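Molybdate-binding protein MolA (Haemophilus influenzae, PDB 3PSH) binds molybdate and tungstate, but not sulfate or phosphate, in the periplasm and serves the MolBCA ABC transporter in low-affinity molybdate import. Local coordinates at residues D71-V75 and Y93-M98; D6-V12 and V109-R115; R174-V178 and Y298-D304; Y136-L140 and P281-L286; R183-Y187 and G210-V214. All coordinates share one frame; numbering follows the deposited sequence.

Contact 1: residues D71-V75 and Y93-M98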
# COMPACT_ATOMS: atom_id res chain seq x y z
N ASP A 71 -15.26 5.19 -6.99
CA ASP A 71 -13.81 4.84 -7.02
C ASP A 71 -13.07 5.73 -6.07
O ASP A 71 -13.62 6.19 -5.03
CB ASP A 71 -13.35 4.88 -8.53
CG ASP A 71 -13.37 6.25 -9.17
OD1 ASP A 71 -13.59 7.24 -8.56
OD2 ASP A 71 -13.18 6.36 -10.41
N LEU A 72 -11.74 5.93 -6.30
CA LEU A 72 -11.06 6.72 -5.28
C LEU A 72 -11.46 8.19 -5.04
O LEU A 72 -11.36 8.74 -3.88
CB LEU A 72 -9.53 6.74 -5.56
CG LEU A 72 -8.83 5.40 -5.42
CD1 LEU A 72 -7.51 5.43 -6.19
CD2 LEU A 72 -8.60 5.06 -3.98
N ASN A 73 -11.88 8.83 -6.14
CA ASN A 73 -12.16 10.26 -6.04
C ASN A 73 -13.52 10.70 -6.63
O ASN A 73 -13.78 11.84 -6.88
CB ASN A 73 -10.97 11.06 -6.64
CG ASN A 73 -10.84 10.80 -8.12
OD1 ASN A 73 -11.65 10.08 -8.75
ND2 ASN A 73 -9.72 11.29 -8.66
N SER A 74 -14.41 9.76 -6.74
CA SER A 74 -15.79 10.01 -7.31
C SER A 74 -16.77 8.97 -6.70
O SER A 74 -16.39 7.81 -6.33
CB SER A 74 -15.83 9.96 -8.85
OG SER A 74 -15.65 8.62 -9.37
N VAL A 75 -18.07 9.35 -6.60
CA VAL A 75 -19.03 8.39 -6.11
C VAL A 75 -20.29 8.55 -6.95
O VAL A 75 -20.46 9.65 -7.54
CB VAL A 75 -19.29 8.63 -4.62
CG1 VAL A 75 -19.90 10.09 -4.36
CG2 VAL A 75 -20.24 7.44 -4.02
N TYR A 93 -7.53 11.50 0.78
CA TYR A 93 -7.54 12.67 -0.07
C TYR A 93 -8.83 12.74 -0.90
O TYR A 93 -8.92 13.53 -1.88
CB TYR A 93 -6.26 12.62 -0.97
CG TYR A 93 -6.18 11.45 -1.94
CD1 TYR A 93 -6.86 11.51 -3.19
CD2 TYR A 93 -5.40 10.33 -1.67
CE1 TYR A 93 -6.82 10.41 -4.10
CE2 TYR A 93 -5.38 9.24 -2.58
CZ TYR A 93 -6.04 9.30 -3.79
OH TYR A 93 -5.97 8.29 -4.70
N ALA A 94 -9.85 11.91 -0.55
CA ALA A 94 -11.18 11.97 -1.32
C ALA A 94 -11.65 13.42 -1.34
O ALA A 94 -11.63 14.07 -0.32
CB ALA A 94 -12.24 11.08 -0.69
N PRO A 95 -12.06 13.89 -2.54
CA PRO A 95 -12.43 15.33 -2.54
C PRO A 95 -13.57 15.62 -1.51
O PRO A 95 -14.46 14.76 -1.27
CB PRO A 95 -13.00 15.53 -3.92
CG PRO A 95 -12.26 14.43 -4.83
CD PRO A 95 -11.97 13.30 -3.89
N SER A 96 -13.54 16.83 -0.95
CA SER A 96 -14.57 17.25 0.01
C SER A 96 -15.94 17.12 -0.67
O SER A 96 -16.90 16.73 0.03
CB SER A 96 -14.35 18.71 0.43
OG SER A 96 -13.13 18.78 1.11
N GLU A 97 -15.99 17.32 -2.00
CA GLU A 97 -17.32 17.27 -2.68
C GLU A 97 -17.91 15.85 -2.64
O GLU A 97 -19.10 15.65 -2.55
CB GLU A 97 -17.15 17.78 -4.14
CG GLU A 97 -18.36 17.57 -5.03
CD GLU A 97 -18.12 18.04 -6.51
OE1 GLU A 97 -16.97 18.46 -6.81
OE2 GLU A 97 -19.04 17.95 -7.34
N MET A 98 -17.05 14.87 -2.71
CA MET A 98 -17.42 13.46 -2.74
C MET A 98 -17.86 13.06 -1.34
O MET A 98 -18.87 12.34 -1.20
CB MET A 98 -16.18 12.62 -3.16
CG MET A 98 -16.42 11.14 -2.97
SD MET A 98 -14.87 10.22 -3.33
CE MET A 98 -15.33 8.53 -2.87
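Met98 and the backbone of Asp71-Val75 meet around a sulfur. The methionine leaves the first turn of helix 96-103 with CG anti to its own nitrogen (chi1 170°) and stays extended to the methyl, and this straight chain carries the thioether against the backbone of the loop. There SD lies 3.5 Å from Ser74 N, while CE ends 3.6 Å from Asp71 O. Further back along the same chain, Met98 CG packs on Val75 CG1 at 3.9 Å, the valine also leaning on Gln101 and Ile102 of the same helix. Pro95, the N-cap residue of the helix, offers its ring: CD rests on Asn73 CB at 3.7 Å, and CG approaches Asn73 O. At the other end a chi1 of 64°, with CG between the backbone nitrogen and carbonyl carbon, directs the Tyr93 ring toward Leu72, where OH lies 3.6 Å from Leu72 CD1; the two side chains cross at a slant.

The loop keeps its bend by its own bonds. Ser74 OG donates to Asp71 OD1 over 2.6 Å, coming from above the carboxylate plane, and Asp71 N bonds to Ser74 O. Beyond the contact, Tyr93 touches the molybdate-binding residue Tyr280 and Leu72 lies close to His26, another such residue, which puts this patch close to the molybdate site. No hydrogen bond joins the two segments, so their association rests on van der Waals packing against a loop held in shape from within.

Contact 2: residues D6-V12 and V109-R115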
# COMPACT_ATOMS: atom_id res chain seq x y z
N ASP A 6 -11.81 9.02 12.70
CA ASP A 6 -11.14 8.50 11.45
C ASP A 6 -9.80 9.27 11.23
O ASP A 6 -9.43 10.18 11.98
CB ASP A 6 -12.11 8.58 10.24
CG ASP A 6 -12.20 9.95 9.59
OD1 ASP A 6 -11.48 10.95 9.98
OD2 ASP A 6 -12.99 10.05 8.62
N GLN A 7 -9.14 8.90 10.13
CA GLN A 7 -7.79 9.41 9.88
C GLN A 7 -7.74 10.84 9.24
O GLN A 7 -6.65 11.39 8.82
CB GLN A 7 -6.99 8.31 9.17
CG GLN A 7 -6.79 7.13 10.10
CD GLN A 7 -5.69 6.18 9.58
OE1 GLN A 7 -5.84 5.66 8.51
NE2 GLN A 7 -4.77 5.78 10.42
N LEU A 8 -8.91 11.48 9.10
CA LEU A 8 -8.97 12.89 8.85
C LEU A 8 -9.37 13.60 10.18
O LEU A 8 -9.79 14.84 10.16
CB LEU A 8 -9.95 13.13 7.67
CG LEU A 8 -9.61 12.72 6.20
CD1 LEU A 8 -10.67 13.16 5.28
CD2 LEU A 8 -8.32 13.37 5.85
N ASP A 9 -9.31 12.85 11.30
CA ASP A 9 -9.69 13.40 12.67
C ASP A 9 -11.19 13.83 12.73
O ASP A 9 -11.62 14.70 13.53
CB ASP A 9 -8.76 14.56 13.03
CG ASP A 9 -7.25 14.09 13.26
OD1 ASP A 9 -6.95 12.89 13.41
OD2 ASP A 9 -6.41 15.03 13.25
N ARG A 10 -11.97 13.16 11.88
CA ARG A 10 -13.42 13.33 11.90
C ARG A 10 -14.04 12.38 12.89
O ARG A 10 -13.74 11.18 12.91
CB ARG A 10 -13.99 13.06 10.52
CG ARG A 10 -13.46 14.06 9.49
CD ARG A 10 -13.74 13.53 8.05
NE ARG A 10 -15.20 13.54 7.74
CZ ARG A 10 -15.97 12.45 7.67
NH1 ARG A 10 -15.51 11.24 7.96
NH2 ARG A 10 -17.27 12.64 7.37
N LYS A 11 -14.94 12.92 13.74
CA LYS A 11 -15.72 12.03 14.64
C LYS A 11 -16.90 11.52 13.78
O LYS A 11 -17.70 12.37 13.20
CB LYS A 11 -16.35 12.78 15.79
CG LYS A 11 -15.28 13.46 16.65
CD LYS A 11 -14.37 12.45 17.42
CE LYS A 11 -13.28 13.24 18.22
NZ LYS A 11 -12.12 12.39 18.68
N VAL A 12 -17.07 10.19 13.76
CA VAL A 12 -18.07 9.54 12.92
C VAL A 12 -18.89 8.56 13.77
O VAL A 12 -18.39 7.64 14.47
CB VAL A 12 -17.45 8.68 11.73
CG1 VAL A 12 -18.50 8.12 10.79
CG2 VAL A 12 -16.47 9.49 10.96
N VAL A 109 -19.17 8.09 6.79
CA VAL A 109 -17.97 7.97 5.98
C VAL A 109 -16.73 7.88 6.91
O VAL A 109 -16.62 8.65 7.87
CB VAL A 109 -17.78 9.32 5.20
CG1 VAL A 109 -16.30 9.41 4.52
CG2 VAL A 109 -18.80 9.45 4.09
N VAL A 110 -15.83 6.95 6.59
CA VAL A 110 -14.66 6.75 7.41
C VAL A 110 -13.46 6.83 6.46
O VAL A 110 -13.36 6.03 5.51
CB VAL A 110 -14.62 5.36 8.03
CG1 VAL A 110 -13.27 5.09 8.86
CG2 VAL A 110 -15.79 5.22 8.99
N ALA A 111 -12.68 7.90 6.66
CA ALA A 111 -11.48 8.23 5.78
C ALA A 111 -10.25 7.52 6.32
O ALA A 111 -10.01 7.50 7.61
CB ALA A 111 -11.28 9.76 5.76
N ILE A 112 -9.54 6.84 5.43
CA ILE A 112 -8.37 6.08 5.87
C ILE A 112 -7.14 6.62 5.11
O ILE A 112 -7.13 6.74 3.91
CB ILE A 112 -8.56 4.61 5.55
CG1 ILE A 112 -9.68 3.97 6.41
CG2 ILE A 112 -7.17 3.80 5.78
CD1 ILE A 112 -9.48 3.87 7.97
N SER A 113 -6.10 6.92 5.90
CA SER A 113 -4.86 7.39 5.29
C SER A 113 -3.73 6.40 5.58
O SER A 113 -2.70 6.53 4.91
CB SER A 113 -4.38 8.69 5.94
OG SER A 113 -4.14 8.48 7.31
N LEU A 114 -3.85 5.52 6.61
CA LEU A 114 -2.69 4.70 7.05
C LEU A 114 -1.45 5.58 7.40
O LEU A 114 -0.26 5.12 7.34
CB LEU A 114 -2.33 3.63 6.00
CG LEU A 114 -3.55 2.76 5.65
CD1 LEU A 114 -3.05 1.68 4.63
CD2 LEU A 114 -4.18 2.10 6.86
N ARG A 115 -1.70 6.81 7.79
CA ARG A 115 -0.66 7.73 8.23
C ARG A 115 -1.15 8.63 9.39
O ARG A 115 -2.31 9.11 9.44
CB ARG A 115 -0.14 8.54 7.00
CG ARG A 115 -0.73 9.85 6.63
CD ARG A 115 0.23 10.60 5.69
NE ARG A 115 -0.48 11.73 5.13
CZ ARG A 115 -1.03 11.74 3.95
NH1 ARG A 115 -1.01 10.67 3.12
NH2 ARG A 115 -1.66 12.79 3.59
O HOH W 1 -19.50 10.79 8.25
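The guanidinium of Arg10 has its polar partners at the edge: Val109 O and Asp6 OD2 both lie close to its plane, and NH1 serves the two, reaching Val109 O at 2.8 Å and forming a salt bridge to Asp6 OD2, which it meets from above the carboxylate plane. A water bridges Arg10 NH2 and Val109 N. The Asp6 carboxylate is approached on both faces. Ala111 N comes to OD2 at 2.9 Å from the face opposite Arg10 NH1, and OD1 likewise takes Leu8 N and Arg10 N from opposite faces, the former closing an Asx turn. Four donors thus fix the carboxylate's rotation and would probably stabilise its negative charge.

The Gln7 amide is used differently. Ser113 N (2.9 Å) and Leu114 N (2.8 Å) both meet OE1 from one face of the amide, while NE2 donates to Gly139 O and Gln142 OE1 on helix 132-151. Gln7 N adds a backbone bond to Ala111 O, and Leu8 CG presses tightly on Ala111 CB at 3.4 Å.

Strand 109-112 is the outermost strand of a parallel sheet, bonded to strand 87-91 on its other side. A type I turn linking the antiparallel strands 2-5 and 11-14 therefore caps the open edge of the N-terminal lobe's alpha/beta sheet.

Contact 3: residues R174-V178 and Y298-D304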
# COMPACT_ATOMS: atom_id res chain seq x y z
N ARG A 174 20.49 -6.44 11.10
CA ARG A 174 21.38 -7.01 10.02
C ARG A 174 21.90 -5.97 9.08
O ARG A 174 22.87 -6.21 8.37
CB ARG A 174 20.67 -8.12 9.22
CG ARG A 174 20.04 -9.26 10.12
CD ARG A 174 21.13 -10.39 10.25
NE ARG A 174 20.65 -11.49 11.05
CZ ARG A 174 20.26 -12.70 10.59
NH1 ARG A 174 20.24 -12.97 9.29
NH2 ARG A 174 19.86 -13.61 11.43
N LEU A 175 21.28 -4.77 9.04
CA LEU A 175 21.64 -3.78 8.04
C LEU A 175 22.05 -2.46 8.73
O LEU A 175 22.34 -1.50 8.07
CB LEU A 175 20.50 -3.45 7.01
CG LEU A 175 20.05 -4.73 6.27
CD1 LEU A 175 18.83 -4.42 5.29
CD2 LEU A 175 21.23 -5.27 5.52
N GLY A 176 22.18 -2.52 10.04
CA GLY A 176 22.62 -1.35 10.86
C GLY A 176 23.96 -0.69 10.58
O GLY A 176 24.15 0.50 10.99
N ASP A 177 24.87 -1.44 9.91
CA ASP A 177 26.19 -0.90 9.45
C ASP A 177 26.23 -0.41 8.02
O ASP A 177 27.29 -0.00 7.51
CB ASP A 177 27.26 -1.98 9.57
CG ASP A 177 26.97 -3.16 8.64
OD1 ASP A 177 25.84 -3.66 8.64
OD2 ASP A 177 27.89 -3.58 7.96
N VAL A 178 25.09 -0.38 7.33
CA VAL A 178 25.11 0.16 5.99
C VAL A 178 25.15 1.70 5.95
O VAL A 178 24.15 2.39 6.20
CB VAL A 178 23.94 -0.38 5.16
CG1 VAL A 178 24.00 0.16 3.75
CG2 VAL A 178 24.03 -1.91 5.13
N TYR A 298 21.03 -8.00 -0.12
CA TYR A 298 22.11 -8.51 0.76
C TYR A 298 21.93 -9.94 1.01
O TYR A 298 21.79 -10.36 2.15
CB TYR A 298 22.14 -7.76 2.10
CG TYR A 298 22.26 -6.22 1.94
CD1 TYR A 298 23.53 -5.57 2.03
CD2 TYR A 298 21.12 -5.43 1.64
CE1 TYR A 298 23.60 -4.17 1.87
CE2 TYR A 298 21.22 -4.05 1.51
CZ TYR A 298 22.49 -3.41 1.58
OH TYR A 298 22.74 -2.05 1.41
N PRO A 299 21.99 -10.77 -0.09
CA PRO A 299 21.68 -12.23 0.14
C PRO A 299 22.60 -12.90 1.20
O PRO A 299 22.13 -13.76 1.95
CB PRO A 299 21.92 -12.84 -1.20
CG PRO A 299 22.92 -11.82 -1.97
CD PRO A 299 22.33 -10.47 -1.49
N GLN A 300 23.86 -12.46 1.30
CA GLN A 300 24.80 -13.15 2.19
C GLN A 300 24.57 -12.79 3.63
O GLN A 300 25.26 -13.32 4.49
CB GLN A 300 26.23 -12.73 1.79
CG GLN A 300 26.59 -13.20 0.33
CD GLN A 300 26.00 -14.60 0.02
OE1 GLN A 300 26.00 -15.54 0.87
NE2 GLN A 300 25.40 -14.73 -1.22
N ARG A 301 23.59 -11.87 3.88
CA ARG A 301 23.31 -11.52 5.30
C ARG A 301 22.06 -12.18 5.79
O ARG A 301 21.76 -12.03 6.99
CB ARG A 301 23.17 -10.02 5.60
CG ARG A 301 24.40 -9.20 5.29
CD ARG A 301 24.13 -7.65 5.50
NE ARG A 301 25.37 -6.95 5.20
CZ ARG A 301 25.81 -5.88 5.88
NH1 ARG A 301 25.12 -5.43 6.90
NH2 ARG A 301 26.98 -5.27 5.63
N PHE A 302 21.36 -12.94 4.89
CA PHE A 302 20.05 -13.46 5.21
C PHE A 302 19.85 -14.95 4.86
O PHE A 302 18.75 -15.38 4.63
CB PHE A 302 18.94 -12.58 4.55
CG PHE A 302 18.90 -11.20 5.13
CD1 PHE A 302 18.33 -10.96 6.42
CD2 PHE A 302 19.50 -10.11 4.42
CE1 PHE A 302 18.32 -9.61 6.97
CE2 PHE A 302 19.49 -8.77 4.97
CZ PHE A 302 18.87 -8.53 6.27
N GLN A 303 20.94 -15.72 4.75
CA GLN A 303 20.77 -17.11 4.30
C GLN A 303 20.01 -18.02 5.19
O GLN A 303 19.38 -18.96 4.70
CB GLN A 303 22.21 -17.66 3.98
CG GLN A 303 22.90 -17.02 2.74
CD GLN A 303 22.23 -17.29 1.42
OE1 GLN A 303 21.52 -18.31 1.23
NE2 GLN A 303 22.55 -16.49 0.45
N ASP A 304 19.98 -17.67 6.47
CA ASP A 304 19.21 -18.35 7.48
C ASP A 304 17.74 -17.96 7.46
O ASP A 304 16.97 -18.53 8.23
CB ASP A 304 19.62 -18.07 8.98
CG ASP A 304 19.69 -16.57 9.31
OD1 ASP A 304 20.24 -15.84 8.41
OD2 ASP A 304 19.36 -16.14 10.43
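A bend at chi2 (-92°) turns the Arg174 chain along the Phe302 ring, so that CB lies 3.5 Å from Phe302 CZ and the guanidinium arrives in front of Asp304. Arg301 does the reverse: its chain runs extended from CG to NE and carries its guanidinium straight to Asp177. Each arginine grips its aspartate end-on with NH1 and NH2, one nitrogen to each oxygen. Arg174 NH2 meets Asp304 OD2 at 2.8 Å, nearly straight at 170°, on the syn lone pair, with the two flat groups almost coplanar. In the other pair Arg301 NH1 reaches the syn lone pair of Asp177 OD1 at 2.6 Å.

The pairs are tied by backbone carbonyls as well: Arg301 NH1 also donates to Arg174 O (2.8 Å), and Arg174 NH1 to Arg301 O (2.9 Å), each guanidinium holding the other arginine's main chain. In the C-terminal lobe of the binding-protein fold, beside the sheet edge at Gly210, this joins the C-terminal part of helix 168-175 and the type I turn from Leu175 to Val178 to the connection between helices 283-297 and 307-319, far from the molybdate site.

Beside the salt bridges lies an apolar patch. Leu175 CD2 sits over one face of the Tyr298 ring, a CH-pi contact 4.0 Å from its centroid, and at the edge of the Phe302 ring. Val178 CG1 touches Tyr298 OH, whose hydrogen bond goes to Gly210 O, while Val178 CG2 lies over one face of the Arg301 guanidinium.

Contact 4: residues Y136-L140 and P281-L286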
# COMPACT_ATOMS: atom_id res chain seq x y z
N TYR A 136 4.01 6.83 9.08
CA TYR A 136 3.51 5.58 8.46
C TYR A 136 3.46 4.35 9.37
O TYR A 136 2.55 3.45 9.30
CB TYR A 136 4.22 5.25 7.10
CG TYR A 136 3.82 6.27 5.99
CD1 TYR A 136 2.45 6.30 5.57
CD2 TYR A 136 4.76 7.12 5.33
CE1 TYR A 136 2.07 7.20 4.53
CE2 TYR A 136 4.35 7.99 4.29
CZ TYR A 136 3.00 7.99 3.91
OH TYR A 136 2.57 8.86 2.96
N ASN A 137 4.46 4.23 10.27
CA ASN A 137 4.38 3.16 11.24
C ASN A 137 3.11 3.26 12.14
O ASN A 137 2.32 2.34 12.30
CB ASN A 137 5.60 3.19 12.13
CG ASN A 137 6.86 2.72 11.36
OD1 ASN A 137 6.72 2.09 10.31
ND2 ASN A 137 8.07 3.00 11.89
N ASP A 138 2.99 4.44 12.76
CA ASP A 138 1.86 4.64 13.66
C ASP A 138 0.53 4.67 12.89
O ASP A 138 -0.48 4.23 13.37
CB ASP A 138 2.03 5.98 14.35
CG ASP A 138 3.15 5.97 15.44
OD1 ASP A 138 3.67 4.86 15.72
OD2 ASP A 138 3.45 7.09 15.95
N GLY A 139 0.59 5.06 11.64
CA GLY A 139 -0.66 5.27 10.83
C GLY A 139 -1.16 3.91 10.34
O GLY A 139 -2.42 3.72 10.28
N LEU A 140 -0.24 2.95 10.08
CA LEU A 140 -0.63 1.65 9.61
C LEU A 140 -1.26 0.97 10.79
O LEU A 140 -2.34 0.43 10.68
CB LEU A 140 0.64 0.86 9.16
CG LEU A 140 0.30 -0.57 8.74
CD1 LEU A 140 -0.71 -0.71 7.64
CD2 LEU A 140 1.64 -1.15 8.23
N PRO A 281 1.65 2.20 3.23
CA PRO A 281 2.19 0.98 3.78
C PRO A 281 1.05 -0.08 3.86
O PRO A 281 -0.10 0.26 4.22
CB PRO A 281 2.57 1.41 5.17
CG PRO A 281 1.48 2.51 5.62
CD PRO A 281 1.41 3.26 4.29
N MET A 282 1.42 -1.35 3.68
CA MET A 282 0.48 -2.45 3.81
C MET A 282 1.19 -3.47 4.65
O MET A 282 2.43 -3.58 4.57
CB MET A 282 0.14 -3.08 2.42
CG MET A 282 -0.42 -2.18 1.33
SD MET A 282 -2.28 -2.06 1.30
CE MET A 282 -2.67 -1.68 3.01
N PRO A 283 0.43 -4.17 5.51
CA PRO A 283 1.08 -4.98 6.51
C PRO A 283 1.98 -6.02 5.89
O PRO A 283 3.04 -6.30 6.48
CB PRO A 283 -0.08 -5.68 7.26
CG PRO A 283 -1.38 -5.45 6.33
CD PRO A 283 -1.07 -4.18 5.58
N GLU A 284 1.56 -6.65 4.80
CA GLU A 284 2.45 -7.66 4.14
C GLU A 284 3.68 -7.08 3.52
O GLU A 284 4.68 -7.81 3.35
CB GLU A 284 1.68 -8.51 3.08
CG GLU A 284 1.21 -7.75 1.82
CD GLU A 284 -0.06 -6.92 1.92
OE1 GLU A 284 -0.50 -6.61 3.06
OE2 GLU A 284 -0.60 -6.57 0.84
N ALA A 285 3.60 -5.82 3.14
CA ALA A 285 4.79 -5.12 2.53
C ALA A 285 5.85 -4.96 3.58
O ALA A 285 7.01 -5.20 3.26
CB ALA A 285 4.40 -3.81 2.00
N LEU A 286 5.48 -4.56 4.81
CA LEU A 286 6.49 -4.54 5.95
C LEU A 286 7.01 -5.93 6.24
O LEU A 286 8.23 -6.22 6.15
CB LEU A 286 5.89 -3.93 7.26
CG LEU A 286 5.84 -2.39 7.08
CD1 LEU A 286 4.85 -1.74 6.04
CD2 LEU A 286 5.60 -1.75 8.49
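The backbones of Tyr136-Leu140 and Pro281-Leu286 come nearest at Leu140 and Pro281, whose CA atoms are 6.5 Å apart, where a full turn of helix 132-151 faces the lead-in and first turn of helix 283-297. With CG anti to its nitrogen (chi1 176°), Leu140 extends toward Pro281-Leu286 and spreads its two methyls over different partners. CD1 lies 3.6 Å from Pro281 O and also meets the ring of Pro283 at CD, crossing it at about a right angle. CD2 meets Leu286 CD1 tip to tip at 3.9 Å. At the root of the same side chain, Leu140 CB packs on Pro281 CG.

The proline ring is wedged between Leu140 and the residue one turn earlier. Tyr136 CD1 comes within 3.5 Å of Pro281 CD, the two side chains crossing nearly perpendicularly. The phenol reaches past the proline to bond through OH to Gly199 O, and Asn137, whose amide end comes near Leu286 CD2, directs OD1 to Arg168.

Helix 132-151 follows the N-terminal lobe's last strand and is consistent with the long helix that links the two lobes in this family of binding proteins. Pro281 directly follows Gly279 and Tyr280, both molybdate-binding residues, and Met282, the N-cap of helix 283-297, packs on Gln27, another. No hydrogen bond crosses the contact, and carbon-carbon packing dominates it; Pro281 O is buried with no hydrogen-bonding partner in the model, so close packing, rather than directed bonds, probably holds the segment after the molybdate-binding residues against the helix.

Contact 5: residues R183-Y187 and G210-V214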
# COMPACT_ATOMS: atom_id res chain seq x y z
N ARG A 183 24.51 2.52 0.77
CA ARG A 183 23.08 2.20 0.51
C ARG A 183 22.80 2.15 -0.97
O ARG A 183 23.20 3.05 -1.77
CB ARG A 183 22.29 3.30 1.26
CG ARG A 183 20.89 3.11 1.53
CD ARG A 183 20.43 4.38 2.39
NE ARG A 183 20.59 4.15 3.85
CZ ARG A 183 19.79 3.29 4.54
NH1 ARG A 183 18.82 2.61 3.89
NH2 ARG A 183 19.93 3.03 5.87
N VAL A 184 21.99 1.15 -1.37
CA VAL A 184 21.80 0.79 -2.82
C VAL A 184 20.82 1.80 -3.44
O VAL A 184 19.69 2.00 -2.88
CB VAL A 184 21.25 -0.66 -2.96
CG1 VAL A 184 20.96 -0.89 -4.48
CG2 VAL A 184 22.22 -1.67 -2.41
N ARG A 185 21.24 2.53 -4.48
CA ARG A 185 20.36 3.54 -5.17
C ARG A 185 19.37 2.87 -6.11
O ARG A 185 19.75 2.26 -7.11
CB ARG A 185 21.22 4.54 -5.92
CG ARG A 185 22.01 5.40 -4.85
CD ARG A 185 22.99 6.42 -5.47
NE ARG A 185 22.36 7.22 -6.53
CZ ARG A 185 21.51 8.27 -6.43
NH1 ARG A 185 21.07 8.75 -5.23
NH2 ARG A 185 21.12 8.84 -7.61
N THR A 186 18.06 3.07 -5.80
CA THR A 186 17.01 2.26 -6.35
C THR A 186 15.92 3.16 -6.88
O THR A 186 15.78 4.27 -6.33
CB THR A 186 16.48 1.33 -5.22
OG1 THR A 186 17.55 0.56 -4.62
CG2 THR A 186 15.44 0.39 -5.69
N TYR A 187 15.21 2.68 -7.91
CA TYR A 187 14.20 3.52 -8.53
C TYR A 187 12.96 2.68 -8.73
O TYR A 187 13.06 1.56 -9.25
CB TYR A 187 14.73 3.95 -9.91
CG TYR A 187 13.71 4.78 -10.71
CD1 TYR A 187 13.52 6.16 -10.42
CD2 TYR A 187 12.98 4.21 -11.76
CE1 TYR A 187 12.57 6.93 -11.15
CE2 TYR A 187 12.00 5.02 -12.51
CZ TYR A 187 11.86 6.36 -12.18
OH TYR A 187 10.89 6.99 -12.91
N GLY A 210 18.01 -1.37 3.34
CA GLY A 210 19.43 -1.01 2.98
C GLY A 210 19.60 -0.35 1.63
O GLY A 210 20.71 -0.43 1.00
N ALA A 211 18.53 0.42 1.18
CA ALA A 211 18.48 1.06 -0.08
C ALA A 211 17.97 2.45 0.07
O ALA A 211 17.73 2.89 1.19
CB ALA A 211 17.55 0.27 -1.07
N TYR A 212 17.92 3.15 -1.02
CA TYR A 212 17.53 4.56 -1.02
C TYR A 212 16.79 4.87 -2.29
O TYR A 212 17.23 4.45 -3.35
CB TYR A 212 18.78 5.43 -0.97
CG TYR A 212 18.39 6.86 -1.16
CD1 TYR A 212 17.42 7.44 -0.24
CD2 TYR A 212 18.85 7.60 -2.28
CE1 TYR A 212 16.95 8.79 -0.39
CE2 TYR A 212 18.33 8.95 -2.50
CZ TYR A 212 17.38 9.50 -1.53
OH TYR A 212 16.94 10.79 -1.77
N ASN A 213 15.69 5.62 -2.21
CA ASN A 213 14.85 5.97 -3.34
C ASN A 213 15.49 7.17 -4.05
O ASN A 213 15.35 8.30 -3.53
CB ASN A 213 13.39 6.30 -2.85
CG ASN A 213 12.51 6.75 -3.98
OD1 ASN A 213 12.93 6.82 -5.13
ND2 ASN A 213 11.20 6.96 -3.69
N VAL A 214 16.11 6.98 -5.25
CA VAL A 214 16.83 8.11 -5.89
C VAL A 214 15.95 9.35 -6.17
O VAL A 214 16.47 10.47 -6.17
CB VAL A 214 17.52 7.65 -7.19
CG1 VAL A 214 18.37 6.46 -6.86
CG2 VAL A 214 16.51 7.21 -8.24
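Val184 O is gripped by two donors from opposite faces of its carbonyl plane: Tyr212 N across the contact at 2.8 Å, and Thr186 OG1 of its own strand at 3.1 Å. The chi1 of -55° that sets OG1 beside the threonine's nitrogen lets it turn back to this carbonyl and also places it against Ala211 CB. The other bonds continue a parallel ladder, with Val184 N on Gly210 O, Thr186 N on Tyr212 O (2.9 Å) and Val214 N on Thr186 O, the last nearly straight at 169°.

Arg183 adds a side-chain rung. Bent at chi3 (-90°), it folds its guanidinium back so that NH1 reaches Ala211 O at 2.9 Å, in the guanidinium plane; the same nitrogen also bonds to Glu207 O near the end of helix 201-208, where Gly210 closes a Schellman motif. On the sheet face of Arg185 and Tyr212, Arg185 NH1 comes to the edge of the tyrosine ring, while Val214 CG1 sits 3.6 Å above the centre of the Arg185 guanidinium. Arg185 NH2 bonds to Trp233 O. Val214 CG2 meets the edge of the Tyr187 ring at CD1, 3.8 Å away.

Strand 184-188 runs on through helix 201-208 to strand 211-213, a beta-alpha-beta crossover at the edge of the C-terminal lobe's parallel sheet. The main chain supplies most of the bonding, and Arg183 ties the helix end and the edge strand together through one nitrogen.

How the contacts relate
Contacts 2 and 5 both lie at an edge of a four-stranded parallel sheet, one in each lobe, yet contact 5 uses a backbone ladder where contact 2 relies largely on side chains bonding to the edge strand. Contact 4, deepest and about 8 Å from the chain's centre to its own, has no hydrogen bond across it and touches contact 2, Gln7 NE2 probably bonding to Gly139 O. Contact 3, the most peripheral, is held by paired salt bridges and meets contact 5 through Tyr298 and Gly210. Contact 1, partly buried and on the same side as contact 2, packs without hydrogen bonds, its helix 96-103 leading into contact 2's strand 109-112.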